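Long-range contacts in ankyrin repeat family protein (Enterococcus faecalis, PDB 3HRA), which is of unknown function but, as an ankyrin repeat protein, probably serves as a scaffold for binding other proteins: residues G83-L88 with I119-L124; G107-P112 with G129-D134; G7-A12 with T28-D33; E23-T28 with K56-R61. All coordinates share one frame; numbering follows the deposited sequence.

Contact 1: G83-L88 with I119-L124; sequences GRTEIL and IDNVKL
Asn121, on helix 119-128, reaches into the start of helix 85-94 and meets Gly83, Thr85 and Leu88, joining two helices of the ankyrin repeat stack. The tight part lies round the Asn121 amide. Its ND2 sits 3.3 Å from Gly83 CA, and its CG is met at 3.5 Å by Leu88 CD2; in Leu88, CG stands anti to the backbone N and chi2 (59°) places the methyls. ND2 has its main partner outside the two segments: it donates to the carbonyl of Gly80, and more weakly to that of Ala79, near the C-terminal end of helix 75-81. These bonds tie helix 119-128 to that helix, while Gly83 in the following turn only touches ND2. They also fix which way the amide is turned, with OD1 on the side of Thr85. Beyond Leu88 the packing continues with Leu124, whose CD2 lies 4.1 Å from Leu88 CD2 as the two side chains run past each other in opposite directions. The solvent side is looser. There Asp120, exposed, offers Thr85 little more than its CB, 4.1 Å from CG2, while its OD1 is turned back to Lys123 NZ in a salt bridge of 3.6 Å within the helix. Thr85 spans both sides: CG2 lies 3.8 Å from Leu124 CD2, and OG1 stands 3.1 Å from Asn121 OD1.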
loop_
_atom_site.group_PDB
_atom_site.type_symbol
_atom_site.label_atom_id
_atom_site.label_comp_id
_atom_site.label_asym_id
_atom_site.label_seq_id
_atom_site.Cartn_x
_atom_site.Cartn_y
_atom_site.Cartn_z
ATOM N N GLY A 83 -4.757 1.609 -3.357
ATOM C CA GLY A 83 -6.122 1.105 -3.347
ATOM C C GLY A 83 -6.393 -0.046 -4.301
ATOM O O GLY A 83 -7.532 -0.265 -4.710
ATOM N N ARG A 84 -5.348 -0.782 -4.672
ATOM C CA ARG A 84 -5.513 -1.984 -5.503
ATOM C C ARG A 84 -5.926 -3.133 -4.602
ATOM O O ARG A 84 -5.141 -4.028 -4.306
ATOM C CB ARG A 84 -4.198 -2.328 -6.214
ATOM C CG ARG A 84 -3.548 -1.155 -6.946
ATOM C CD ARG A 84 -4.288 -0.798 -8.228
ATOM N NE ARG A 84 -3.525 0.151 -9.053
ATOM C CZ ARG A 84 -3.755 1.456 -9.121
ATOM N NH1 ARG A 84 -4.729 2.005 -8.401
ATOM N NH2 ARG A 84 -3.002 2.222 -9.905
ATOM N N THR A 85 -7.185 -3.115 -4.188
ATOM C CA THR A 85 -7.678 -4.002 -3.140
ATOM C C THR A 85 -7.632 -5.487 -3.476
ATOM O O THR A 85 -7.212 -6.296 -2.656
ATOM C CB THR A 85 -9.120 -3.620 -2.784
ATOM O OG1 THR A 85 -9.186 -2.201 -2.617
ATOM C CG2 THR A 85 -9.567 -4.319 -1.496
ATOM N N GLU A 86 -8.112 -5.841 -4.663
ATOM C CA GLU A 86 -8.115 -7.228 -5.115
ATOM C C GLU A 86 -6.695 -7.802 -5.152
ATOM O O GLU A 86 -6.456 -8.917 -4.690
ATOM C CB GLU A 86 -8.772 -7.304 -6.497
ATOM C CG GLU A 86 -10.206 -6.715 -6.494
ATOM C CD GLU A 86 -10.335 -5.231 -6.972
ATOM O OE1 GLU A 86 -9.441 -4.339 -6.751
ATOM O OE2 GLU A 86 -11.402 -4.952 -7.577
ATOM N N ILE A 87 -5.757 -7.038 -5.715
ATOM C CA ILE A 87 -4.374 -7.496 -5.785
ATOM C C ILE A 87 -3.759 -7.622 -4.389
ATOM O O ILE A 87 -3.082 -8.601 -4.101
ATOM C CB ILE A 87 -3.516 -6.591 -6.692
ATOM C CG1 ILE A 87 -3.999 -6.701 -8.139
ATOM C CG2 ILE A 87 -2.037 -6.962 -6.586
ATOM C CD1 ILE A 87 -3.334 -5.682 -9.074
ATOM N N LEU A 88 -4.033 -6.645 -3.517
ATOM C CA LEU A 88 -3.543 -6.660 -2.142
ATOM C C LEU A 88 -4.060 -7.872 -1.382
ATOM O O LEU A 88 -3.294 -8.554 -0.699
ATOM C CB LEU A 88 -3.948 -5.380 -1.402
ATOM C CG LEU A 88 -3.481 -5.292 0.046
ATOM C CD1 LEU A 88 -1.957 -5.373 0.131
ATOM C CD2 LEU A 88 -4.001 -3.995 0.689
ATOM N N ILE A 119 -10.140 2.887 2.333
ATOM C CA ILE A 119 -10.567 2.276 3.585
ATOM C C ILE A 119 -10.619 0.744 3.502
ATOM O O ILE A 119 -10.327 0.052 4.479
ATOM C CB ILE A 119 -11.910 2.901 4.080
ATOM C CG1 ILE A 119 -12.235 2.439 5.501
ATOM C CG2 ILE A 119 -13.048 2.590 3.116
ATOM C CD1 ILE A 119 -13.405 3.191 6.146
ATOM N N ASP A 120 -10.973 0.209 2.340
ATOM C CA ASP A 120 -10.969 -1.239 2.180
ATOM C C ASP A 120 -9.554 -1.806 2.319
ATOM O O ASP A 120 -9.362 -2.854 2.935
ATOM C CB ASP A 120 -11.610 -1.647 0.852
ATOM C CG ASP A 120 -13.116 -1.419 0.841
ATOM O OD1 ASP A 120 -13.765 -1.681 1.889
ATOM O OD2 ASP A 120 -13.646 -0.973 -0.206
ATOM N N ASN A 121 -8.558 -1.091 1.801
ATOM C CA ASN A 121 -7.165 -1.492 2.019
ATOM C C ASN A 121 -6.742 -1.434 3.486
ATOM O O ASN A 121 -6.044 -2.330 3.980
ATOM C CB ASN A 121 -6.197 -0.659 1.160
ATOM C CG ASN A 121 -6.019 -1.238 -0.231
ATOM O OD1 ASN A 121 -6.833 -2.028 -0.681
ATOM N ND2 ASN A 121 -4.946 -0.852 -0.909
ATOM N N VAL A 122 -7.167 -0.382 4.179
ATOM C CA VAL A 122 -6.893 -0.267 5.606
ATOM C C VAL A 122 -7.427 -1.479 6.373
ATOM O O VAL A 122 -6.720 -2.060 7.198
ATOM C CB VAL A 122 -7.482 1.026 6.180
ATOM C CG1 VAL A 122 -7.283 1.065 7.686
ATOM C CG2 VAL A 122 -6.840 2.233 5.484
ATOM N N LYS A 123 -8.669 -1.851 6.089
ATOM C CA LYS A 123 -9.321 -2.976 6.765
ATOM C C LYS A 123 -8.548 -4.240 6.522
ATOM O O LYS A 123 -8.278 -5.004 7.450
ATOM C CB LYS A 123 -10.745 -3.164 6.251
ATOM C CG LYS A 123 -11.704 -2.073 6.643
ATOM C CD LYS A 123 -13.052 -2.248 5.935
ATOM C CE LYS A 123 -13.984 -1.060 6.222
ATOM N NZ LYS A 123 -14.987 -0.817 5.132
ATOM N N LEU A 124 -8.189 -4.454 5.258
ATOM C CA LEU A 124 -7.420 -5.618 4.856
ATOM C C LEU A 124 -6.098 -5.709 5.627
ATOM O O LEU A 124 -5.749 -6.767 6.170
ATOM C CB LEU A 124 -7.136 -5.517 3.360
ATOM C CG LEU A 124 -7.491 -6.666 2.433
ATOM C CD1 LEU A 124 -8.855 -7.225 2.754
ATOM C CD2 LEU A 124 -7.425 -6.154 0.990
#

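Contact 2: G107-P112 with G129-D134; sequences GNALIP and GREDID
This is a polar, water-bridged contact between the turn entering helix 110-115 and the loop that follows helix 119-128, with Asn108 and Leu110 set against Glu131, Asp132 and Ile133. Waters link the two segments. One accepts from Asn108 ND2 at 2.9 Å and donates to the carbonyl O of Asp132. A second takes ND2 and the backbone N of Asp132 as donors, and a third joins Ala109 N to Glu131 OE2, to which it donates at 2.8 Å. The Asn108 and Glu131 side chains slide past each other with amide and carboxylate planes 87° apart, with Glu131 OE1 3.1 Å from Asn108 ND2 and 3.3 Å from Asn108 CB. In this ankyrin repeat array Asn108 also serves the helix start: with CG between the backbone N and carbonyl carbon (chi1 57°), OD1 accepts a nearly straight capping bond from Ile111 N, 2.9 Å long. One side chain therefore caps the helix through its oxygen and reaches the loop through waters on its nitrogen. Glu131 OE2 is further gripped by the hydroxyl of Tyr76 on helix 75-81. The apolar edge belongs to Leu110, whose CD2 lies 4.1 Å from Ile133 CA.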
loop_
_atom_site.group_PDB
_atom_site.type_symbol
_atom_site.label_atom_id
_atom_site.label_comp_id
_atom_site.label_asym_id
_atom_site.label_seq_id
_atom_site.Cartn_x
_atom_site.Cartn_y
_atom_site.Cartn_z
ATOM N N GLY A 107 7.596 5.224 4.822
ATOM C CA GLY A 107 6.341 4.664 5.280
ATOM C C GLY A 107 6.148 3.206 4.866
ATOM O O GLY A 107 6.965 2.619 4.145
ATOM N N ASN A 108 5.050 2.623 5.334
ATOM C CA ASN A 108 4.665 1.252 4.987
ATOM C C ASN A 108 3.491 1.239 3.998
ATOM O O ASN A 108 3.258 2.225 3.299
ATOM C CB ASN A 108 4.291 0.495 6.266
ATOM C CG ASN A 108 3.183 1.177 7.050
ATOM O OD1 ASN A 108 2.610 2.184 6.611
ATOM N ND2 ASN A 108 2.884 0.640 8.232
ATOM N N ALA A 109 2.749 0.135 3.930
ATOM C CA ALA A 109 1.564 0.114 3.068
ATOM C C ALA A 109 0.337 0.800 3.675
ATOM O O ALA A 109 -0.500 1.341 2.946
ATOM C CB ALA A 109 1.226 -1.320 2.623
ATOM N N LEU A 110 0.250 0.800 5.004
ATOM C CA LEU A 110 -0.945 1.259 5.727
ATOM C C LEU A 110 -1.064 2.792 5.832
ATOM O O LEU A 110 -2.142 3.349 5.686
ATOM C CB LEU A 110 -0.955 0.622 7.122
ATOM C CG LEU A 110 -2.116 0.895 8.082
ATOM C CD1 LEU A 110 -3.448 0.623 7.431
ATOM C CD2 LEU A 110 -1.967 0.050 9.351
ATOM N N ILE A 111 0.050 3.471 6.087
ATOM C CA ILE A 111 0.025 4.928 6.179
ATOM C C ILE A 111 -0.577 5.602 4.935
ATOM O O ILE A 111 -1.520 6.371 5.061
ATOM C CB ILE A 111 1.405 5.512 6.535
ATOM C CG1 ILE A 111 1.796 5.076 7.960
ATOM C CG2 ILE A 111 1.363 7.028 6.441
ATOM C CD1 ILE A 111 3.239 5.456 8.374
ATOM N N PRO A 112 -0.041 5.305 3.733
ATOM C CA PRO A 112 -0.600 5.923 2.520
ATOM C C PRO A 112 -2.004 5.406 2.193
ATOM O O PRO A 112 -2.807 6.156 1.654
ATOM C CB PRO A 112 0.382 5.526 1.405
ATOM C CG PRO A 112 1.344 4.563 1.998
ATOM C CD PRO A 112 1.122 4.436 3.465
ATOM N N GLY A 129 -2.568 -8.204 7.876
ATOM C CA GLY A 129 -1.417 -7.535 7.301
ATOM C C GLY A 129 -0.092 -7.571 8.053
ATOM O O GLY A 129 0.961 -7.523 7.408
ATOM N N ARG A 130 -0.122 -7.636 9.386
ATOM C CA ARG A 130 1.111 -7.670 10.181
ATOM C C ARG A 130 1.687 -6.267 10.372
ATOM O O ARG A 130 2.547 -6.039 11.235
ATOM C CB ARG A 130 2.140 -8.587 9.506
ATOM C CG ARG A 130 3.185 -9.183 10.441
ATOM C CD ARG A 130 4.277 -9.875 9.634
ATOM N NE ARG A 130 3.725 -10.725 8.586
ATOM C CZ ARG A 130 4.352 -11.029 7.448
ATOM N NH1 ARG A 130 5.564 -10.535 7.194
ATOM N NH2 ARG A 130 3.752 -11.827 6.557
ATOM N N GLU A 131 1.210 -5.329 9.557
ATOM C CA GLU A 131 1.600 -3.923 9.655
ATOM C C GLU A 131 1.361 -3.395 11.079
ATOM O O GLU A 131 0.334 -3.668 11.681
ATOM C CB GLU A 131 0.789 -3.082 8.663
ATOM C CG GLU A 131 0.898 -3.538 7.198
ATOM C CD GLU A 131 2.187 -3.093 6.552
ATOM O OE1 GLU A 131 2.909 -2.305 7.195
ATOM O OE2 GLU A 131 2.490 -3.535 5.412
ATOM N N ASP A 132 2.328 -2.656 11.615
ATOM C CA ASP A 132 2.201 -2.020 12.921
ATOM C C ASP A 132 1.324 -0.776 12.759
ATOM O O ASP A 132 1.658 0.128 12.001
ATOM C CB ASP A 132 3.605 -1.642 13.401
ATOM C CG ASP A 132 3.615 -0.881 14.716
ATOM O OD1 ASP A 132 2.539 -0.661 15.324
ATOM O OD2 ASP A 132 4.734 -0.489 15.130
ATOM N N ILE A 133 0.184 -0.742 13.441
ATOM C CA ILE A 133 -0.740 0.378 13.300
ATOM C C ILE A 133 -0.097 1.692 13.756
ATOM O O ILE A 133 -0.518 2.785 13.358
ATOM C CB ILE A 133 -2.056 0.086 14.068
ATOM C CG1 ILE A 133 -3.172 1.060 13.693
ATOM C CG2 ILE A 133 -1.823 0.068 15.586
ATOM C CD1 ILE A 133 -4.536 0.560 14.156
ATOM N N ASP A 134 0.943 1.586 14.572
ATOM C CA ASP A 134 1.601 2.763 15.133
ATOM C C ASP A 134 2.914 3.114 14.420
ATOM O O ASP A 134 3.717 3.918 14.909
ATOM C CB ASP A 134 1.856 2.571 16.632
ATOM C CG ASP A 134 0.569 2.492 17.449
ATOM O OD1 ASP A 134 -0.452 3.111 17.053
ATOM O OD2 ASP A 134 0.580 1.806 18.509
HETATM O O HOH W 1 0.832 1.825 9.847
HETATM O O HOH W 2 4.631 -1.714 9.696
HETATM O O HOH W 3 4.861 -2.279 4.495
#

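Contact 3: G7-A12 with T28-D33; sequences GALLEA and TTYQVD
Tyr30, in the loop after helix 18-25, points its ring at the first turn of helix 8-14, at the N-terminal end of the ankyrin repeat array. Its CB bond points toward helix 8-14, and CG is anti to the backbone N (chi1 -156°). Along the Leu9 side of the ring, CD2 lies 4.0 Å from Leu9 CD2, and CE2 comes within 3.5 Å of Leu9 CB. On the other ortho position to the hydroxyl, Tyr30 CE1 lies 4.2 Å from Ala8 CB. CZ rests near Leu9 CB as well, and OH at the tip accepts a hydrogen bond from Leu9 N. A buried phenol oxygen thereby takes up one of the N-H groups that a helix leaves without a partner in its first turn. Glu34 works on the same helix start: its carboxylate accepts from Gly7 N and Leu10 N and makes a weak hydrogen bond with the Tyr30 hydroxyl. Farther along the loop, Val32 packs on the end of the Leu9 side chain, with Leu9 CD2 4.1 Å from Val32 CB and 3.7 Å from Val32 O. The Leu9 N to Tyr30 OH bond is 3.0 Å long, with an angle of 154° at the hydrogen.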
loop_
_atom_site.group_PDB
_atom_site.type_symbol
_atom_site.label_atom_id
_atom_site.label_comp_id
_atom_site.label_asym_id
_atom_site.label_seq_id
_atom_site.Cartn_x
_atom_site.Cartn_y
_atom_site.Cartn_z
ATOM N N GLY A 7 13.024 -9.208 -21.507
ATOM C CA GLY A 7 12.146 -8.095 -21.815
ATOM C C GLY A 7 10.812 -8.495 -22.392
ATOM O O GLY A 7 9.898 -7.675 -22.447
ATOM N N ALA A 8 10.695 -9.751 -22.828
ATOM C CA ALA A 8 9.452 -10.242 -23.421
ATOM C C ALA A 8 8.255 -10.041 -22.486
ATOM O O ALA A 8 7.178 -9.590 -22.905
ATOM C CB ALA A 8 9.589 -11.724 -23.815
ATOM N N LEU A 9 8.452 -10.382 -21.218
ATOM C CA LEU A 9 7.373 -10.344 -20.234
ATOM C C LEU A 9 7.048 -8.905 -19.849
ATOM O O LEU A 9 5.889 -8.571 -19.653
ATOM C CB LEU A 9 7.751 -11.177 -19.004
ATOM C CG LEU A 9 6.683 -11.457 -17.934
ATOM C CD1 LEU A 9 5.503 -12.242 -18.538
ATOM C CD2 LEU A 9 7.323 -12.261 -16.786
ATOM N N LEU A 10 8.069 -8.054 -19.739
ATOM C CA LEU A 10 7.845 -6.627 -19.499
ATOM C C LEU A 10 7.002 -6.027 -20.615
ATOM O O LEU A 10 6.074 -5.261 -20.358
ATOM C CB LEU A 10 9.169 -5.879 -19.398
ATOM C CG LEU A 10 9.905 -5.993 -18.066
ATOM C CD1 LEU A 10 11.375 -5.629 -18.224
ATOM C CD2 LEU A 10 9.239 -5.112 -17.014
ATOM N N GLU A 11 7.331 -6.387 -21.853
ATOM C CA GLU A 11 6.594 -5.891 -23.011
ATOM C C GLU A 11 5.135 -6.353 -23.008
ATOM O O GLU A 11 4.234 -5.554 -23.272
ATOM C CB GLU A 11 7.271 -6.298 -24.315
ATOM C CG GLU A 11 6.620 -5.684 -25.541
ATOM C CD GLU A 11 7.115 -6.308 -26.840
ATOM O OE1 GLU A 11 8.257 -6.004 -27.266
ATOM O OE2 GLU A 11 6.354 -7.109 -27.436
ATOM N N ALA A 12 4.902 -7.629 -22.709
ATOM C CA ALA A 12 3.541 -8.144 -22.558
ATOM C C ALA A 12 2.752 -7.432 -21.447
ATOM O O ALA A 12 1.564 -7.167 -21.617
ATOM C CB ALA A 12 3.542 -9.648 -22.314
ATOM N N THR A 28 8.965 -22.590 -18.145
ATOM C CA THR A 28 9.380 -22.819 -16.759
ATOM C C THR A 28 10.740 -22.210 -16.437
ATOM O O THR A 28 11.100 -22.096 -15.272
ATOM C CB THR A 28 9.446 -24.333 -16.426
ATOM O OG1 THR A 28 10.400 -24.973 -17.281
ATOM C CG2 THR A 28 8.092 -24.982 -16.628
ATOM N N THR A 29 11.490 -21.854 -17.479
ATOM C CA THR A 29 12.826 -21.277 -17.326
ATOM C C THR A 29 12.784 -19.754 -17.246
ATOM O O THR A 29 13.794 -19.128 -16.924
ATOM C CB THR A 29 13.781 -21.688 -18.488
ATOM O OG1 THR A 29 13.415 -21.017 -19.706
ATOM C CG2 THR A 29 13.749 -23.202 -18.722
ATOM N N TYR A 30 11.628 -19.152 -17.533
ATOM C CA TYR A 30 11.557 -17.685 -17.607
ATOM C C TYR A 30 11.806 -16.982 -16.253
ATOM O O TYR A 30 11.213 -17.332 -15.232
ATOM C CB TYR A 30 10.226 -17.198 -18.224
ATOM C CG TYR A 30 10.361 -15.822 -18.839
ATOM C CD1 TYR A 30 10.614 -15.677 -20.197
ATOM C CD2 TYR A 30 10.284 -14.667 -18.057
ATOM C CE1 TYR A 30 10.752 -14.426 -20.768
ATOM C CE2 TYR A 30 10.440 -13.414 -18.618
ATOM C CZ TYR A 30 10.675 -13.301 -19.971
ATOM O OH TYR A 30 10.833 -12.058 -20.548
ATOM N N GLN A 31 12.688 -15.985 -16.258
ATOM C CA GLN A 31 12.961 -15.196 -15.063
ATOM C C GLN A 31 11.910 -14.085 -14.972
ATOM O O GLN A 31 11.969 -13.095 -15.714
ATOM C CB GLN A 31 14.360 -14.579 -15.157
ATOM C CG GLN A 31 15.067 -14.433 -13.811
ATOM C CD GLN A 31 14.665 -13.188 -13.047
ATOM O OE1 GLN A 31 13.749 -13.221 -12.197
ATOM N NE2 GLN A 31 15.354 -12.070 -13.335
ATOM N N VAL A 32 10.948 -14.241 -14.064
ATOM C CA VAL A 32 9.766 -13.369 -14.090
ATOM C C VAL A 32 10.024 -11.948 -13.573
ATOM O O VAL A 32 9.232 -11.032 -13.809
ATOM C CB VAL A 32 8.574 -13.985 -13.311
ATOM C CG1 VAL A 32 8.194 -15.346 -13.905
ATOM C CG2 VAL A 32 8.904 -14.119 -11.821
ATOM N N ASP A 33 11.111 -11.777 -12.836
ATOM C CA ASP A 33 11.387 -10.481 -12.229
ATOM C C ASP A 33 12.446 -9.653 -12.971
ATOM O O ASP A 33 13.205 -8.915 -12.359
ATOM C CB ASP A 33 11.760 -10.643 -10.760
ATOM C CG ASP A 33 10.539 -10.873 -9.871
ATOM O OD1 ASP A 33 9.441 -10.387 -10.193
ATOM O OD2 ASP A 33 10.687 -11.545 -8.847
#

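Contact 4: E23-T28 with K56-R61; sequences EILQDT and KALIDR
Leu25 and Arg61, near the C-terminal ends of helices 18-25 and 52-60, mark the closest backbone approach, with CA atoms 7.2 Å apart. Leu25 points toward helix 52-60, its neighbour in the ankyrin repeat stack, and packs on it. Its CD1 branch touches Ala57, 3.8 Å from CB, and its CD2 branch meets Leu58 CD2 at 4.0 Å, the two leucines crossing at about a right angle. Arg61 runs back past Leu25 in the opposite direction, its CG 4.0 Å from Leu25 CB. Bends at chi2 (-77°) and chi3 bring NE beside Leu25 O, and the guanidinium comes alongside the backbone of Leu25 to Asp27, with Leu25 CD2 over one face. NE donates to the carbonyl O of Leu25 at 2.9 Å, nearly straight (169°), on a lone pair in the carbonyl plane and close to the plane of the guanidinium itself. NH2 reaches the carbonyl O of Asp27, also at 2.9 Å, in a weak bond (128°), and bonds in addition to the carbonyl of Tyr30 in the following loop. A single positive group thus gathers three backbone oxygens, and its charge is probably favourable beside these carbonyls, one of them near the C-terminal part of helix 18-25.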
loop_
_atom_site.group_PDB
_atom_site.type_symbol
_atom_site.label_atom_id
_atom_site.label_comp_id
_atom_site.label_asym_id
_atom_site.label_seq_id
_atom_site.Cartn_x
_atom_site.Cartn_y
_atom_site.Cartn_z
ATOM N N GLU A 23 1.076 -17.040 -21.789
ATOM C CA GLU A 23 1.878 -17.769 -22.762
ATOM C C GLU A 23 3.341 -17.808 -22.330
ATOM O O GLU A 23 3.960 -18.863 -22.325
ATOM C CB GLU A 23 1.761 -17.139 -24.164
ATOM C CG GLU A 23 2.775 -17.687 -25.174
ATOM C CD GLU A 23 3.068 -16.712 -26.319
ATOM O OE1 GLU A 23 2.149 -16.490 -27.121
ATOM O OE2 GLU A 23 4.215 -16.181 -26.423
ATOM N N ILE A 24 3.895 -16.650 -21.977
ATOM C CA ILE A 24 5.299 -16.591 -21.587
ATOM C C ILE A 24 5.555 -17.360 -20.292
ATOM O O ILE A 24 6.566 -18.044 -20.160
ATOM C CB ILE A 24 5.781 -15.137 -21.442
ATOM C CG1 ILE A 24 5.777 -14.433 -22.811
ATOM C CG2 ILE A 24 7.175 -15.096 -20.803
ATOM C CD1 ILE A 24 5.871 -12.917 -22.708
ATOM N N LEU A 25 4.630 -17.262 -19.346
ATOM C CA LEU A 25 4.818 -17.876 -18.033
ATOM C C LEU A 25 4.791 -19.408 -18.108
ATOM O O LEU A 25 5.224 -20.097 -17.175
ATOM C CB LEU A 25 3.758 -17.376 -17.048
ATOM C CG LEU A 25 3.907 -15.919 -16.619
ATOM C CD1 LEU A 25 2.803 -15.509 -15.663
ATOM C CD2 LEU A 25 5.296 -15.687 -15.991
ATOM N N GLN A 26 4.303 -19.941 -19.224
ATOM C CA GLN A 26 4.289 -21.396 -19.425
ATOM C C GLN A 26 5.725 -21.929 -19.584
ATOM O O GLN A 26 5.988 -23.108 -19.365
ATOM C CB GLN A 26 3.413 -21.764 -20.629
ATOM C CG GLN A 26 3.200 -23.259 -20.842
ATOM C CD GLN A 26 4.223 -23.901 -21.791
ATOM O OE1 GLN A 26 4.196 -25.116 -22.012
ATOM N NE2 GLN A 26 5.115 -23.096 -22.356
ATOM N N ASP A 27 6.642 -21.039 -19.951
ATOM C CA ASP A 27 8.071 -21.349 -20.024
ATOM C C ASP A 27 8.657 -21.377 -18.617
ATOM O O ASP A 27 8.820 -20.332 -17.971
ATOM C CB ASP A 27 8.781 -20.306 -20.898
ATOM C CG ASP A 27 10.308 -20.391 -20.816
ATOM O OD1 ASP A 27 10.844 -21.414 -20.338
ATOM O OD2 ASP A 27 10.973 -19.416 -21.231
ATOM N N THR A 28 8.965 -22.590 -18.145
ATOM C CA THR A 28 9.380 -22.819 -16.759
ATOM C C THR A 28 10.740 -22.210 -16.437
ATOM O O THR A 28 11.100 -22.096 -15.272
ATOM C CB THR A 28 9.446 -24.333 -16.426
ATOM O OG1 THR A 28 10.400 -24.973 -17.281
ATOM C CG2 THR A 28 8.092 -24.982 -16.628
ATOM N N LYS A 56 -2.088 -11.727 -10.551
ATOM C CA LYS A 56 -2.268 -13.053 -9.935
ATOM C C LYS A 56 -1.379 -14.102 -10.622
ATOM O O LYS A 56 -0.727 -14.908 -9.951
ATOM C CB LYS A 56 -3.740 -13.478 -9.967
ATOM C CG LYS A 56 -4.651 -12.666 -9.044
ATOM C CD LYS A 56 -6.121 -13.074 -9.241
ATOM C CE LYS A 56 -7.012 -12.388 -8.209
ATOM N NZ LYS A 56 -8.449 -12.679 -8.479
ATOM N N ALA A 57 -1.348 -14.079 -11.954
ATOM C CA ALA A 57 -0.521 -15.030 -12.713
ATOM C C ALA A 57 0.962 -14.940 -12.340
ATOM O O ALA A 57 1.652 -15.963 -12.224
ATOM C CB ALA A 57 -0.697 -14.830 -14.219
ATOM N N LEU A 58 1.447 -13.716 -12.161
ATOM C CA LEU A 58 2.862 -13.491 -11.868
ATOM C C LEU A 58 3.181 -13.923 -10.442
ATOM O O LEU A 58 4.219 -14.537 -10.194
ATOM C CB LEU A 58 3.231 -12.019 -12.096
ATOM C CG LEU A 58 3.285 -11.611 -13.571
ATOM C CD1 LEU A 58 3.268 -10.100 -13.747
ATOM C CD2 LEU A 58 4.522 -12.220 -14.241
ATOM N N ILE A 59 2.289 -13.605 -9.506
ATOM C CA ILE A 59 2.473 -14.018 -8.120
ATOM C C ILE A 59 2.491 -15.544 -8.000
ATOM O O ILE A 59 3.294 -16.113 -7.258
ATOM C CB ILE A 59 1.399 -13.405 -7.192
ATOM C CG1 ILE A 59 1.640 -11.900 -7.055
ATOM C CG2 ILE A 59 1.464 -14.046 -5.826
ATOM C CD1 ILE A 59 0.412 -11.119 -6.532
ATOM N N ASP A 60 1.608 -16.213 -8.734
ATOM C CA ASP A 60 1.592 -17.677 -8.745
ATOM C C ASP A 60 2.882 -18.260 -9.314
ATOM O O ASP A 60 3.258 -19.372 -8.970
ATOM C CB ASP A 60 0.401 -18.202 -9.561
ATOM C CG ASP A 60 -0.946 -17.983 -8.875
ATOM O OD1 ASP A 60 -0.990 -17.537 -7.700
ATOM O OD2 ASP A 60 -1.976 -18.268 -9.528
ATOM N N ARG A 61 3.534 -17.533 -10.221
ATOM C CA ARG A 61 4.800 -17.991 -10.805
ATOM C C ARG A 61 6.024 -17.530 -10.020
ATOM O O ARG A 61 7.146 -17.666 -10.490
ATOM C CB ARG A 61 4.933 -17.535 -12.259
ATOM C CG ARG A 61 4.386 -18.520 -13.267
ATOM C CD ARG A 61 5.342 -19.698 -13.471
ATOM N NE ARG A 61 6.295 -19.478 -14.560
ATOM C CZ ARG A 61 7.573 -19.152 -14.387
ATOM N NH1 ARG A 61 8.058 -18.988 -13.166
ATOM N NH2 ARG A 61 8.372 -18.986 -15.434
#

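Along the chain, contacts 3 and 4 interlock, their segments alternating, and both close before contacts 1 and 2 open; those two alternate in the same way. Contacts 3 and 4 form one neighbourhood near the N-terminus, centres 9 Å apart: Val32 packs on Leu25 and Tyr30 on Ile24, and they share Thr28. Contacts 1 and 2 lie toward the middle of the chain, centres 12 Å apart, joined by Val122 of helix 119-128 packing on Leu110 of helix 110-115. Contacts 1 and 3 have centres about 27 Å apart and do not touch. This is consistent with an ankyrin array built from contacts between adjacent helices and loops, sampled here at the N-terminal end and in the middle.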